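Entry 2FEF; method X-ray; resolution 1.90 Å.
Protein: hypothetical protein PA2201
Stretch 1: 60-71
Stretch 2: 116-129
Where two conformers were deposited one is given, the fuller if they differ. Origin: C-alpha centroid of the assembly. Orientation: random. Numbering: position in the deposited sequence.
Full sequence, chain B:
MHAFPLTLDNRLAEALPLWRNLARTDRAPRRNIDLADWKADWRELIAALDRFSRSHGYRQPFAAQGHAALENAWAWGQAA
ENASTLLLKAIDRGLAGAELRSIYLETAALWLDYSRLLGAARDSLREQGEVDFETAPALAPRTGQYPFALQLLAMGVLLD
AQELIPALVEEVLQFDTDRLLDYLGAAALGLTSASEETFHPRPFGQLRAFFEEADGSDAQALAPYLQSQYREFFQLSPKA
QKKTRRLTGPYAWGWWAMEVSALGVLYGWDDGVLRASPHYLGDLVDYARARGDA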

# COMPACT_ATOMS: atom_id res chain seq x y z
N GLN B 60 -7.84 10.90 13.38
CA GLN B 60 -7.81 11.23 14.80
C GLN B 60 -6.37 11.42 15.21
O GLN B 60 -5.84 10.58 15.94
CB GLN B 60 -8.43 10.10 15.64
CG GLN B 60 -9.82 9.70 15.23
CD GLN B 60 -10.87 10.64 15.78
OE1 GLN B 60 -10.62 11.41 16.72
NE2 GLN B 60 -12.08 10.57 15.20
N PRO B 61 -5.72 12.50 14.75
CA PRO B 61 -4.29 12.62 14.98
C PRO B 61 -3.93 13.01 16.41
O PRO B 61 -2.77 13.03 16.75
CB PRO B 61 -3.87 13.74 14.01
CG PRO B 61 -5.08 14.52 13.80
CD PRO B 61 -6.27 13.65 14.01
N PHE B 62 -4.92 13.36 17.23
CA PHE B 62 -4.60 13.76 18.59
C PHE B 62 -4.90 12.68 19.61
O PHE B 62 -4.81 12.92 20.82
CB PHE B 62 -5.26 15.09 18.93
CG PHE B 62 -5.05 16.14 17.86
CD1 PHE B 62 -3.77 16.61 17.57
CD2 PHE B 62 -6.13 16.62 17.12
CE1 PHE B 62 -3.56 17.55 16.58
CE2 PHE B 62 -5.93 17.59 16.11
CZ PHE B 62 -4.64 18.05 15.84
N ALA B 63 -5.24 11.48 19.13
CA ALA B 63 -5.60 10.41 20.07
C ALA B 63 -4.37 9.77 20.73
O ALA B 63 -4.49 9.22 21.82
CB ALA B 63 -6.48 9.35 19.40
N ALA B 64 -3.21 9.88 20.09
CA ALA B 64 -1.98 9.26 20.60
C ALA B 64 -1.14 10.23 21.43
O ALA B 64 -1.21 11.44 21.25
CB ALA B 64 -1.16 8.70 19.43
N GLN B 65 -0.32 9.68 22.33
CA GLN B 65 0.59 10.47 23.17
C GLN B 65 2.00 9.88 23.11
O GLN B 65 2.18 8.74 22.70
CB GLN B 65 0.08 10.48 24.63
N GLY B 66 3.00 10.66 23.52
CA GLY B 66 4.36 10.14 23.67
C GLY B 66 4.91 9.49 22.40
O GLY B 66 4.83 10.08 21.31
N HIS B 67 5.46 8.29 22.53
CA HIS B 67 6.08 7.66 21.36
C HIS B 67 5.07 7.25 20.31
O HIS B 67 5.39 7.28 19.12
CB HIS B 67 7.03 6.50 21.68
CG HIS B 67 7.92 6.17 20.53
ND1 HIS B 67 9.07 6.88 20.25
CD2 HIS B 67 7.80 5.25 19.54
CE1 HIS B 67 9.63 6.40 19.15
NE2 HIS B 67 8.88 5.41 18.70
N ALA B 68 3.85 6.90 20.73
CA ALA B 68 2.77 6.67 19.74
C ALA B 68 2.46 7.93 18.87
O ALA B 68 2.21 7.83 17.65
CB ALA B 68 1.52 6.18 20.47
N ALA B 69 2.47 9.11 19.50
CA ALA B 69 2.31 10.39 18.75
C ALA B 69 3.44 10.60 17.76
O ALA B 69 3.25 11.14 16.68
CB ALA B 69 2.23 11.59 19.69
N LEU B 70 4.63 10.19 18.16
CA LEU B 70 5.78 10.38 17.29
C LEU B 70 5.65 9.43 16.09
O LEU B 70 5.93 9.81 14.96
CB LEU B 70 7.05 10.18 18.11
CG LEU B 70 8.42 10.41 17.50
CD1 LEU B 70 8.56 11.89 17.07
CD2 LEU B 70 9.52 10.00 18.50
N GLU B 71 5.22 8.20 16.33
CA GLU B 71 5.04 7.25 15.21
C GLU B 71 3.98 7.71 14.26
O GLU B 71 4.15 7.64 13.03
CB GLU B 71 4.73 5.83 15.74
CG GLU B 71 5.89 5.28 16.51
CD GLU B 71 6.96 4.59 15.66
OE1 GLU B 71 6.95 4.70 14.41
OE2 GLU B 71 7.82 3.92 16.26
N ARG B 116 3.99 20.15 12.56
CA ARG B 116 3.27 20.52 13.80
C ARG B 116 2.99 19.32 14.68
O ARG B 116 3.12 19.39 15.92
CB ARG B 116 1.96 21.23 13.48
CG ARG B 116 2.19 22.61 12.86
CD ARG B 116 0.92 23.06 12.21
NE ARG B 116 1.00 24.45 11.77
CZ ARG B 116 0.18 24.98 10.87
NH1 ARG B 116 -0.75 24.23 10.28
NH2 ARG B 116 0.32 26.26 10.53
N LEU B 117 2.67 18.19 14.06
CA LEU B 117 2.40 16.95 14.82
C LEU B 117 3.70 16.40 15.36
O LEU B 117 3.75 15.85 16.46
CB LEU B 117 1.67 15.90 13.95
CG LEU B 117 0.26 16.34 13.53
CD1 LEU B 117 -0.29 15.43 12.47
CD2 LEU B 117 -0.65 16.29 14.76
N LEU B 118 4.77 16.57 14.57
CA LEU B 118 6.09 16.14 15.00
C LEU B 118 6.50 16.96 16.22
O LEU B 118 6.97 16.40 17.20
CB LEU B 118 7.14 16.29 13.88
CG LEU B 118 8.56 15.82 14.19
CD1 LEU B 118 8.61 14.33 14.52
CD2 LEU B 118 9.48 16.16 12.97
N GLY B 119 6.37 18.28 16.12
CA GLY B 119 6.63 19.18 17.27
C GLY B 119 5.85 18.84 18.53
O GLY B 119 6.39 18.81 19.62
N ALA B 120 4.56 18.60 18.36
CA ALA B 120 3.67 18.26 19.46
C ALA B 120 4.06 16.93 20.12
O ALA B 120 4.00 16.78 21.35
CB ALA B 120 2.24 18.22 18.95
N ALA B 121 4.48 15.96 19.30
CA ALA B 121 4.95 14.67 19.85
C ALA B 121 6.22 14.86 20.66
O ALA B 121 6.41 14.23 21.68
CB ALA B 121 5.24 13.68 18.70
N ARG B 122 7.12 15.69 20.16
CA ARG B 122 8.39 15.89 20.87
C ARG B 122 8.16 16.65 22.16
O ARG B 122 8.83 16.40 23.18
CB ARG B 122 9.38 16.63 19.95
CG ARG B 122 9.99 15.71 18.88
CD ARG B 122 10.58 16.55 17.78
NE ARG B 122 11.35 15.71 16.88
CZ ARG B 122 11.97 16.16 15.79
NH1 ARG B 122 11.90 17.46 15.47
NH2 ARG B 122 12.64 15.31 15.03
N ASP B 123 7.21 17.56 22.14
CA ASP B 123 6.79 18.25 23.38
C ASP B 123 6.21 17.28 24.39
O ASP B 123 6.55 17.33 25.58
CB ASP B 123 5.73 19.32 23.08
CG ASP B 123 6.29 20.50 22.30
OD1 ASP B 123 7.53 20.68 22.26
OD2 ASP B 123 5.47 21.26 21.75
N SER B 124 5.30 16.42 23.93
CA SER B 124 4.72 15.40 24.81
C SER B 124 5.81 14.54 25.48
O SER B 124 5.78 14.34 26.71
CB SER B 124 3.73 14.53 24.01
OG SER B 124 3.14 13.55 24.87
N LEU B 125 6.76 14.04 24.69
CA LEU B 125 7.89 13.27 25.20
C LEU B 125 8.73 14.03 26.22
O LEU B 125 9.06 13.50 27.29
CB LEU B 125 8.78 12.78 24.06
CG LEU B 125 8.25 11.67 23.16
CD1 LEU B 125 9.10 11.54 21.93
CD2 LEU B 125 8.21 10.35 23.93
N ARG B 126 9.07 15.29 25.90
CA ARG B 126 9.74 16.17 26.88
C ARG B 126 8.98 16.29 28.18
O ARG B 126 9.56 16.14 29.26
CB ARG B 126 10.01 17.56 26.31
CG ARG B 126 10.65 18.50 27.33
CD ARG B 126 10.73 19.94 26.83
NE ARG B 126 9.40 20.53 26.69
CZ ARG B 126 8.84 20.82 25.52
NH1 ARG B 126 9.48 20.57 24.39
NH2 ARG B 126 7.62 21.35 25.48
N GLU B 127 7.68 16.55 28.12
CA GLU B 127 6.94 16.69 29.37
C GLU B 127 6.69 15.36 30.12
O GLU B 127 6.27 15.36 31.28
CB GLU B 127 5.69 17.58 29.22
CG GLU B 127 4.54 17.05 28.39
CD GLU B 127 3.85 18.15 27.57
OE1 GLU B 127 4.36 19.30 27.50
OE2 GLU B 127 2.79 17.86 26.95
N GLN B 128 7.00 14.24 29.46
CA GLN B 128 7.01 12.91 30.08
C GLN B 128 8.41 12.54 30.63
O GLN B 128 8.58 11.45 31.18
CB GLN B 128 6.57 11.86 29.06
CG GLN B 128 5.07 11.82 28.78
CD GLN B 128 4.69 10.77 27.74
OE1 GLN B 128 5.55 10.07 27.18
NE2 GLN B 128 3.39 10.65 27.47
N GLY B 129 9.38 13.43 30.47
CA GLY B 129 10.78 13.18 30.84
C GLY B 129 11.55 12.26 29.92
O GLY B 129 11.43 12.33 28.68

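The helix of stretch 2 packs nearly antiparallel against the helical part of stretch 1, with axes 8.2 Å apart at closest approach. Together the stretches bury 475 Å². Leu117 points toward stretch 1. Leu117 CD2 meets Phe62 CE1 at 3.7 Å and Pro61 CB at 4.2 Å, so one buried methyl serves the turn that comes before the helix of stretch 1. The CA-to-CB bond of Leu118 points away, but the side chain's end comes nearer, and Leu118 CD1 lies 3.5 Å from Leu70 CD1. Ala121 sits where the backbones are close: Ala121 CA is 5.1 Å from Leu70 CA. Its small side chain suits this gap, with Ala121 CB 3.8 Å from Ala69 CB and 3.6 Å from Leu70 N. Ser124 supplies the one hydrogen bond across the contact. Gly66 N donates to Ser124 OG at 3.2 Å, a polar tie in a mostly apolar interface. Leu125 CD1 touches Leu70 CD2 at 3.8 Å, while Leu125 CD2 lies 3.7 Å from Gly66 C. Leu70 thus reaches both Leu118 and Leu125, through different methyls. Gln128, in the loop, brings OE1 within 3.7 Å of Gly66 CA. Glycine fits there: its phi is positive, and an ideal CB on Gly66 would lie 2.8 Å from Gln128 OE1, a clash.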